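Local coordinates for hypothetical protein (Clostridium sporogenes ATCC 15579, PDB 4QRK), which is of unknown function but, as a predicted cell adhesion protein with a right-handed beta-helix fold, probably acts at the cell surface, at residues E125-I139 against K148-L162. Sequence-based numbering, arbitrary orientation. Where two conformers were deposited one is given.
Sequences ELNVGMGVGKVDLDI and KVNIEGGVGEATVYL. With CA (calcium ion), chain B.
Two successive turns of a right-handed beta-helix stack here, each running along one sheet, rounding a glycine-rich corner and returning along the other. Strand 125-130 pairs in parallel with 148-153, and 134-138 with 157-162, their axes 4.7 Å apart in both sheets. The in-register ladder continues round the corners: Val155 N donates to Gly131 O, and Gly133 N to Val155 O, while Val132 and Val155 project side by side to the outside. Gly133 and Gly156 take positive phi angles that glycine adopts readily, and this lets the chain turn the corner.

On the outer face of the first sheet, Asn127 and Asn150 stack side by side as an asparagine pair, which Asn207 of the next strand continues. Their amide planes are nearly parallel, 22° apart, and Asn150 ND2 gives a bent bond to Asn127 OD1 (2.9 Å), arriving above the carbonyl plane. Asn127 ND2 donates to Glu125 OE2 at 3.0 Å, which holds its amide in this rotation and turns OD1 to Asn150. Farther along this face, the extended Glu152 binds a calcium ion through both carboxylate oxygens, OE1 at 2.7 Å; four waters and one atom from outside these two segments are its other ligands.

Between the sheets the filling is aliphatic. Leu137 CD1 and Ile151 CD1 meet tip to tip at 3.6 Å, joining opposite walls of the core. Ile139, its CG1 between backbone N and carbonyl carbon (chi1 45°), sends CD1 inward among Val149, Val160 and Leu162; the approach to Leu162 CD2, 3.3 Å, is tight.

On the second sheet's outer face, a water links Asp136 OD2 to Tyr161 OH, lying in the ring plane at its edge, 2.8 Å from each. Asp138 turns instead to Ser140 and Lys220. Parallel rungs in register, with a corner between two sheets and an aliphatic interior, are typical of the parallel beta-helix.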
ATOM      1  N   GLU A 125      -1.901   1.780  -9.940  1.00 30.83           N
ATOM      2  CA  GLU A 125      -0.986   0.694  -9.679  1.00 30.73           C
ATOM      3  C   GLU A 125      -0.524   0.771  -8.261  1.00 27.50           C
ATOM      4  O   GLU A 125      -0.367   1.865  -7.717  1.00 24.90           O
ATOM      5  CB  GLU A 125       0.201   0.715 -10.665  1.00 30.86           C
ATOM      6  CG  GLU A 125       1.162  -0.444 -10.438  1.00 37.42           C
ATOM      7  CD  GLU A 125       2.090  -0.691 -11.629  1.00 52.51           C
ATOM      8  OE1 GLU A 125       1.950   0.036 -12.638  1.00 53.51           O
ATOM      9  OE2 GLU A 125       2.951  -1.607 -11.539  1.00 48.57           O
ATOM     10  N   LEU A 126      -0.341  -0.400  -7.663  1.00 24.54           N
ATOM     11  CA  LEU A 126       0.174  -0.521  -6.311  1.00 26.37           C
ATOM     12  C   LEU A 126       1.189  -1.636  -6.290  1.00 20.78           C
ATOM     13  O   LEU A 126       0.910  -2.725  -6.782  1.00 23.04           O
ATOM     14  CB  LEU A 126      -0.930  -0.888  -5.354  1.00 25.55           C
ATOM     15  CG  LEU A 126      -0.517  -1.133  -3.900  1.00 29.75           C
ATOM     16  CD1 LEU A 126      -0.021   0.149  -3.234  1.00 27.31           C
ATOM     17  CD2 LEU A 126      -1.690  -1.726  -3.110  1.00 35.00           C
ATOM     18  N   ASN A 127       2.378  -1.321  -5.793  1.00 25.91           N
ATOM     19  CA  ASN A 127       3.430  -2.283  -5.555  1.00 23.65           C
ATOM     20  C   ASN A 127       3.867  -2.194  -4.113  1.00 27.09           C
ATOM     21  O   ASN A 127       4.282  -1.122  -3.648  1.00 29.57           O
ATOM     22  CB  ASN A 127       4.640  -2.006  -6.462  1.00 24.31           C
ATOM     23  CG  ASN A 127       4.375  -2.416  -7.884  1.00 35.87           C
ATOM     24  OD1 ASN A 127       4.454  -3.597  -8.220  1.00 33.13           O
ATOM     25  ND2 ASN A 127       3.982  -1.460  -8.710  1.00 34.98           N
ATOM     26  N   VAL A 128       3.783  -3.313  -3.404  1.00 23.05           N
ATOM     27  CA  VAL A 128       4.152  -3.352  -1.985  1.00 20.48           C
ATOM     28  C   VAL A 128       5.159  -4.440  -1.758  1.00 29.56           C
ATOM     29  O   VAL A 128       4.908  -5.577  -2.145  1.00 27.92           O
ATOM     30  CB  VAL A 128       2.913  -3.700  -1.123  1.00 34.43           C
ATOM     31  CG1 VAL A 128       3.276  -3.846   0.325  1.00 36.52           C
ATOM     32  CG2 VAL A 128       1.870  -2.616  -1.250  1.00 30.57           C
ATOM     33  N   GLY A 129       6.297  -4.110  -1.148  1.00 22.94           N
ATOM     34  CA  GLY A 129       7.145  -5.130  -0.548  1.00 24.17           C
ATOM     35  C   GLY A 129       7.185  -4.998   0.971  1.00 31.32           C
ATOM     36  O   GLY A 129       7.351  -3.900   1.487  1.00 29.11           O
HETATM   37  N   MSE A 130       7.081  -6.128   1.677  1.00 29.56           N
HETATM   38  CA  MSE A 130       7.150  -6.133   3.134  0.50 29.09           C
HETATM   39  C   MSE A 130       8.116  -7.239   3.556  1.00 29.96           C
HETATM   40  O   MSE A 130       8.145  -8.324   2.982  1.00 32.71           O
HETATM   41  CB  MSE A 130       5.750  -6.297   3.743  0.50 27.83           C
HETATM   42  CG  MSE A 130       5.654  -6.667   5.241  0.50 32.93           C
HETATM   43 SE   MSE A 130       6.192  -5.296   6.526  0.38 22.18          SE
HETATM   44  CE  MSE A 130       4.773  -4.014   6.249  0.50 27.92           C
ATOM     45  N   GLY A 131       8.979  -6.916   4.520  1.00 23.18           N
ATOM     46  CA  GLY A 131       9.955  -7.882   5.027  1.00 21.09           C
ATOM     47  C   GLY A 131       9.321  -8.795   6.081  1.00 25.95           C
ATOM     48  O   GLY A 131       9.065  -9.980   5.839  1.00 25.25           O
ATOM     49  N   VAL A 132       9.060  -8.219   7.256  1.00 28.36           N
ATOM     50  CA  VAL A 132       8.433  -8.923   8.372  1.00 24.10           C
ATOM     51  C   VAL A 132       7.305  -8.043   8.885  1.00 27.97           C
ATOM     52  O   VAL A 132       7.553  -6.971   9.439  1.00 25.69           O
ATOM     53  CB  VAL A 132       9.405  -9.172   9.539  1.00 22.45           C
ATOM     54  CG1 VAL A 132       8.678  -9.838  10.732  1.00 29.62           C
ATOM     55  CG2 VAL A 132      10.595 -10.007   9.092  1.00 24.23           C
ATOM     56  N   GLY A 133       6.062  -8.469   8.727  1.00 28.15           N
ATOM     57  CA  GLY A 133       4.980  -7.676   9.289  1.00 26.45           C
ATOM     58  C   GLY A 133       3.655  -7.995   8.666  1.00 26.91           C
ATOM     59  O   GLY A 133       3.462  -9.056   8.109  1.00 28.42           O
ATOM     60  N   LYS A 134       2.741  -7.057   8.735  1.00 26.16           N
ATOM     61  CA  LYS A 134       1.386  -7.262   8.236  1.00 23.75           C
ATOM     62  C   LYS A 134       1.029  -6.194   7.247  1.00 28.56           C
ATOM     63  O   LYS A 134       1.377  -5.011   7.409  1.00 26.77           O
ATOM     64  CB  LYS A 134       0.350  -7.126   9.339  1.00 30.10           C
ATOM     65  CG  LYS A 134       0.408  -8.051  10.507  1.00 44.83           C
ATOM     66  CD  LYS A 134      -0.884  -7.841  11.358  1.00 44.94           C
ATOM     67  CE  LYS A 134      -2.121  -8.509  10.689  1.00 80.50           C
ATOM     68  NZ  LYS A 134      -3.453  -7.982  11.133  1.00 76.07           N
ATOM     69  N   VAL A 135       0.254  -6.615   6.266  1.00 22.90           N
ATOM     70  CA  VAL A 135      -0.334  -5.736   5.279  1.00 25.32           C
ATOM     71  C   VAL A 135      -1.856  -5.922   5.320  1.00 31.63           C
ATOM     72  O   VAL A 135      -2.344  -7.053   5.238  1.00 35.36           O
ATOM     73  CB  VAL A 135       0.133  -6.100   3.868  1.00 28.95           C
ATOM     74  CG1 VAL A 135      -0.623  -5.300   2.824  1.00 36.54           C
ATOM     75  CG2 VAL A 135       1.604  -5.872   3.720  1.00 33.28           C
ATOM     76  N   ASP A 136      -2.597  -4.828   5.453  1.00 25.92           N
ATOM     77  CA  ASP A 136      -4.089  -4.865   5.374  1.00 25.26           C
ATOM     78  C   ASP A 136      -4.527  -3.763   4.447  1.00 24.10           C
ATOM     79  O   ASP A 136      -4.297  -2.571   4.741  1.00 27.82           O
ATOM     80  CB  ASP A 136      -4.758  -4.656   6.747  1.00 26.23           C
ATOM     81  CG  ASP A 136      -4.507  -5.796   7.717  1.00 42.83           C
ATOM     82  OD1 ASP A 136      -3.451  -5.798   8.391  1.00 45.78           O
ATOM     83  OD2 ASP A 136      -5.392  -6.673   7.838  1.00 53.77           O
ATOM     84  N   LEU A 137      -5.141  -4.130   3.324  1.00 21.73           N
ATOM     85  CA  LEU A 137      -5.421  -3.203   2.252  1.00 22.94           C
ATOM     86  C   LEU A 137      -6.835  -3.312   1.789  1.00 20.87           C
ATOM     87  O   LEU A 137      -7.313  -4.430   1.481  1.00 28.64           O
ATOM     88  CB  LEU A 137      -4.577  -3.535   1.022  1.00 22.25           C
ATOM     89  CG  LEU A 137      -3.102  -3.290   0.944  1.00 48.62           C
ATOM     90  CD1 LEU A 137      -2.590  -3.897  -0.348  1.00 52.99           C
ATOM     91  CD2 LEU A 137      -2.903  -1.798   0.970  1.00 50.73           C
ATOM     92  N   ASP A 138      -7.504  -2.172   1.746  1.00 20.80           N
ATOM     93  CA  ASP A 138      -8.828  -2.085   1.182  1.00 22.48           C
ATOM     94  C   ASP A 138      -8.648  -1.494  -0.190  1.00 23.76           C
ATOM     95  O   ASP A 138      -8.344  -0.321  -0.359  1.00 22.35           O
ATOM     96  CB  ASP A 138      -9.759  -1.236   2.029  1.00 29.83           C
ATOM     97  CG  ASP A 138     -11.192  -1.281   1.532  1.00 37.93           C
ATOM     98  OD1 ASP A 138     -11.406  -1.517   0.304  1.00 31.04           O
ATOM     99  OD2 ASP A 138     -12.100  -1.084   2.369  1.00 34.10           O
ATOM    100  N   ILE A 139      -8.810  -2.340  -1.186  1.00 22.94           N
ATOM    101  CA  ILE A 139      -8.803  -1.869  -2.566  1.00 26.84           C
ATOM    102  C   ILE A 139     -10.115  -2.282  -3.201  1.00 28.23           C
ATOM    103  O   ILE A 139     -10.147  -2.837  -4.286  1.00 29.80           O
ATOM    104  CB  ILE A 139      -7.604  -2.387  -3.367  1.00 30.67           C
ATOM    105  CG1 ILE A 139      -7.386  -3.852  -3.111  1.00 41.87           C
ATOM    106  CG2 ILE A 139      -6.331  -1.709  -2.927  1.00 36.74           C
ATOM    107  CD1 ILE A 139      -6.441  -4.504  -4.138  1.00 47.43           C
ATOM    108  N   LYS A 148      -3.453  -2.584 -11.416  1.00 23.55           N
ATOM    109  CA  LYS A 148      -2.450  -3.615 -11.243  1.00 28.51           C
ATOM    110  C   LYS A 148      -1.983  -3.547  -9.795  1.00 30.32           C
ATOM    111  O   LYS A 148      -1.592  -2.494  -9.330  1.00 26.09           O
ATOM    112  CB  LYS A 148      -1.292  -3.333 -12.213  1.00 36.10           C
ATOM    113  CG  LYS A 148      -0.344  -4.462 -12.415  1.00 49.99           C
ATOM    114  CD  LYS A 148      -0.310  -4.895 -13.883  1.00 71.11           C
ATOM    115  CE  LYS A 148       0.384  -6.262 -14.079  1.00 74.70           C
ATOM    116  NZ  LYS A 148      -0.434  -7.441 -13.602  1.00 69.72           N
ATOM    117  N   VAL A 149      -2.058  -4.662  -9.079  1.00 26.01           N
ATOM    118  CA  VAL A 149      -1.602  -4.734  -7.703  1.00 27.18           C
ATOM    119  C   VAL A 149      -0.608  -5.861  -7.528  1.00 30.53           C
ATOM    120  O   VAL A 149      -0.902  -7.007  -7.849  1.00 25.28           O
ATOM    121  CB  VAL A 149      -2.771  -4.943  -6.731  1.00 27.85           C
ATOM    122  CG1 VAL A 149      -2.282  -5.094  -5.294  1.00 27.79           C
ATOM    123  CG2 VAL A 149      -3.746  -3.786  -6.832  1.00 33.10           C
ATOM    124  N   ASN A 150       0.568  -5.530  -7.011  1.00 23.73           N
ATOM    125  CA  ASN A 150       1.599  -6.538  -6.721  1.00 24.91           C
ATOM    126  C   ASN A 150       2.006  -6.458  -5.259  1.00 30.18           C
ATOM    127  O   ASN A 150       2.433  -5.399  -4.794  1.00 26.33           O
ATOM    128  CB  ASN A 150       2.830  -6.338  -7.620  1.00 23.08           C
ATOM    129  CG  ASN A 150       2.465  -6.333  -9.123  1.00 46.79           C
ATOM    130  OD1 ASN A 150       2.059  -7.358  -9.665  1.00 49.28           O
ATOM    131  ND2 ASN A 150       2.572  -5.168  -9.777  1.00 52.57           N
ATOM    132  N   ILE A 151       1.878  -7.575  -4.536  1.00 28.39           N
ATOM    133  CA  ILE A 151       2.228  -7.582  -3.103  1.00 25.20           C
ATOM    134  C   ILE A 151       3.197  -8.721  -2.815  1.00 24.90           C
ATOM    135  O   ILE A 151       2.956  -9.862  -3.163  1.00 27.65           O
ATOM    136  CB  ILE A 151       0.966  -7.755  -2.212  1.00 32.15           C
ATOM    137  CG1 ILE A 151      -0.024  -6.614  -2.442  1.00 27.81           C
ATOM    138  CG2 ILE A 151       1.349  -7.742  -0.776  1.00 27.07           C
ATOM    139  CD1 ILE A 151      -1.407  -6.897  -1.984  1.00 33.99           C
ATOM    140  N   GLU A 152       4.309  -8.396  -2.190  1.00 27.21           N
ATOM    141  CA  GLU A 152       5.303  -9.410  -1.895  1.00 26.35           C
ATOM    142  C   GLU A 152       5.771  -9.259  -0.438  1.00 31.50           C
ATOM    143  O   GLU A 152       6.263  -8.197  -0.039  1.00 35.05           O
ATOM    144  CB  GLU A 152       6.444  -9.286  -2.910  1.00 27.61           C
ATOM    145  CG  GLU A 152       7.488 -10.362  -2.766  1.00 49.59           C
ATOM    146  CD  GLU A 152       8.595 -10.254  -3.792  1.00 52.94           C
ATOM    147  OE1 GLU A 152       8.688  -9.195  -4.470  1.00 66.01           O
ATOM    148  OE2 GLU A 152       9.366 -11.241  -3.911  1.00 54.66           O
ATOM    149  N   GLY A 153       5.589 -10.323   0.347  1.00 26.14           N
ATOM    150  CA  GLY A 153       5.886 -10.327   1.761  1.00 26.45           C
ATOM    151  C   GLY A 153       6.871 -11.430   2.086  1.00 27.83           C
ATOM    152  O   GLY A 153       6.890 -12.473   1.444  1.00 33.29           O
ATOM    153  N   GLY A 154       7.706 -11.183   3.076  1.00 23.30           N
ATOM    154  CA  GLY A 154       8.668 -12.159   3.528  1.00 22.73           C
ATOM    155  C   GLY A 154       7.998 -13.050   4.548  1.00 26.69           C
ATOM    156  O   GLY A 154       7.625 -14.175   4.255  1.00 25.59           O
ATOM    157  N   VAL A 155       7.863 -12.529   5.757  1.00 23.95           N
ATOM    158  CA  VAL A 155       7.205 -13.251   6.826  1.00 22.28           C
ATOM    159  C   VAL A 155       6.060 -12.369   7.340  1.00 26.67           C
ATOM    160  O   VAL A 155       6.242 -11.192   7.715  1.00 24.03           O
ATOM    161  CB  VAL A 155       8.192 -13.582   7.994  1.00 25.56           C
ATOM    162  CG1 VAL A 155       7.444 -14.172   9.194  1.00 28.71           C
ATOM    163  CG2 VAL A 155       9.263 -14.518   7.522  1.00 26.58           C
ATOM    164  N   GLY A 156       4.868 -12.932   7.384  1.00 25.86           N
ATOM    165  CA  GLY A 156       3.738 -12.198   7.905  1.00 24.24           C
ATOM    166  C   GLY A 156       2.495 -12.462   7.094  1.00 36.39           C
ATOM    167  O   GLY A 156       2.480 -13.272   6.179  1.00 43.70           O
ATOM    168  N   GLU A 157       1.454 -11.730   7.432  1.00 27.36           N
ATOM    169  CA  GLU A 157       0.125 -11.891   6.849  1.00 30.46           C
ATOM    170  C   GLU A 157      -0.185 -10.740   5.922  1.00 32.51           C
ATOM    171  O   GLU A 157       0.263  -9.611   6.152  1.00 30.40           O
ATOM    172  CB  GLU A 157      -0.897 -11.857   8.007  1.00 36.81           C
ATOM    173  CG  GLU A 157      -2.266 -12.438   7.704  1.00 57.67           C
ATOM    174  CD  GLU A 157      -3.030 -12.868   8.986  1.00 76.47           C
ATOM    175  OE1 GLU A 157      -2.652 -12.406  10.091  1.00 86.23           O
ATOM    176  OE2 GLU A 157      -3.995 -13.670   8.887  1.00 61.53           O
ATOM    177  N   ALA A 158      -0.971 -11.020   4.887  1.00 28.53           N
ATOM    178  CA  ALA A 158      -1.480  -9.986   3.996  1.00 24.15           C
ATOM    179  C   ALA A 158      -2.997 -10.202   3.856  1.00 29.51           C
ATOM    180  O   ALA A 158      -3.450 -11.342   3.681  1.00 29.92           O
ATOM    181  CB  ALA A 158      -0.783 -10.079   2.647  1.00 27.98           C
ATOM    182  N   THR A 159      -3.777  -9.140   4.024  1.00 30.28           N
ATOM    183  CA  THR A 159      -5.231  -9.192   3.865  1.00 25.65           C
ATOM    184  C   THR A 159      -5.649  -8.127   2.898  1.00 27.71           C
ATOM    185  O   THR A 159      -5.253  -6.952   3.040  1.00 28.57           O
ATOM    186  CB  THR A 159      -5.963  -8.905   5.175  1.00 30.85           C
ATOM    187  OG1 THR A 159      -5.637  -9.905   6.114  1.00 30.92           O
ATOM    188  CG2 THR A 159      -7.504  -8.911   4.978  1.00 31.39           C
ATOM    189  N   VAL A 160      -6.406  -8.527   1.882  1.00 27.37           N
ATOM    190  CA  VAL A 160      -6.812  -7.610   0.844  1.00 26.32           C
ATOM    191  C   VAL A 160      -8.327  -7.669   0.641  1.00 31.66           C
ATOM    192  O   VAL A 160      -8.878  -8.763   0.510  1.00 28.94           O
ATOM    193  CB  VAL A 160      -6.086  -7.960  -0.457  1.00 32.31           C
ATOM    194  CG1 VAL A 160      -6.315  -6.917  -1.500  1.00 35.09           C
ATOM    195  CG2 VAL A 160      -4.578  -8.074  -0.182  1.00 30.09           C
ATOM    196  N   TYR A 161      -8.979  -6.501   0.652  1.00 25.73           N
ATOM    197  CA  TYR A 161     -10.400  -6.375   0.348  1.00 29.98           C
ATOM    198  C   TYR A 161     -10.580  -5.876  -1.079  1.00 32.31           C
ATOM    199  O   TYR A 161     -10.030  -4.863  -1.456  1.00 28.33           O
ATOM    200  CB  TYR A 161     -11.118  -5.433   1.337  1.00 30.40           C
ATOM    201  CG  TYR A 161     -10.980  -5.895   2.784  1.00 28.68           C
ATOM    202  CD1 TYR A 161     -11.866  -6.801   3.338  1.00 37.50           C
ATOM    203  CD2 TYR A 161      -9.931  -5.418   3.582  1.00 34.85           C
ATOM    204  CE1 TYR A 161     -11.704  -7.235   4.663  1.00 40.45           C
ATOM    205  CE2 TYR A 161      -9.755  -5.848   4.880  1.00 39.73           C
ATOM    206  CZ  TYR A 161     -10.639  -6.746   5.412  1.00 47.25           C
ATOM    207  OH  TYR A 161     -10.423  -7.130   6.696  1.00 55.21           O
ATOM    208  N   LEU A 162     -11.390  -6.589  -1.849  1.00 28.56           N
ATOM    209  CA  LEU A 162     -11.551  -6.345  -3.277  1.00 28.48           C
ATOM    210  C   LEU A 162     -13.017  -6.070  -3.609  1.00 31.73           C
ATOM    211  O   LEU A 162     -13.919  -6.452  -2.877  1.00 30.70           O
ATOM    212  CB  LEU A 162     -11.023  -7.565  -4.052  1.00 31.12           C
ATOM    213  CG  LEU A 162      -9.510  -7.673  -3.889  1.00 33.36           C
ATOM    214  CD1 LEU A 162      -8.989  -9.070  -4.066  1.00 37.32           C
ATOM    215  CD2 LEU A 162      -8.817  -6.747  -4.820  1.00 30.58           C
TER
HETATM  216 CA    CA B 300      10.862  -9.893  -5.987  1.00 71.15          CA
HETATM  217  O   HOH W   1      -2.950  -9.150   7.525  1.00 38.89           O
HETATM  218  O   HOH W   2      -8.162  -6.067   8.031  1.00 42.16           O
HETATM  219  O   HOH W   3      13.374  -9.922  -6.441  1.00 58.88           O
HETATM  220  O   HOH W   4       9.814  -9.464  -8.045  1.00 62.39           O
HETATM  221  O   HOH W   5       8.943 -11.627  -6.899  1.00 51.18           O
HETATM  222  O   HOH W   6      11.801 -12.294  -5.699  1.00 46.53           O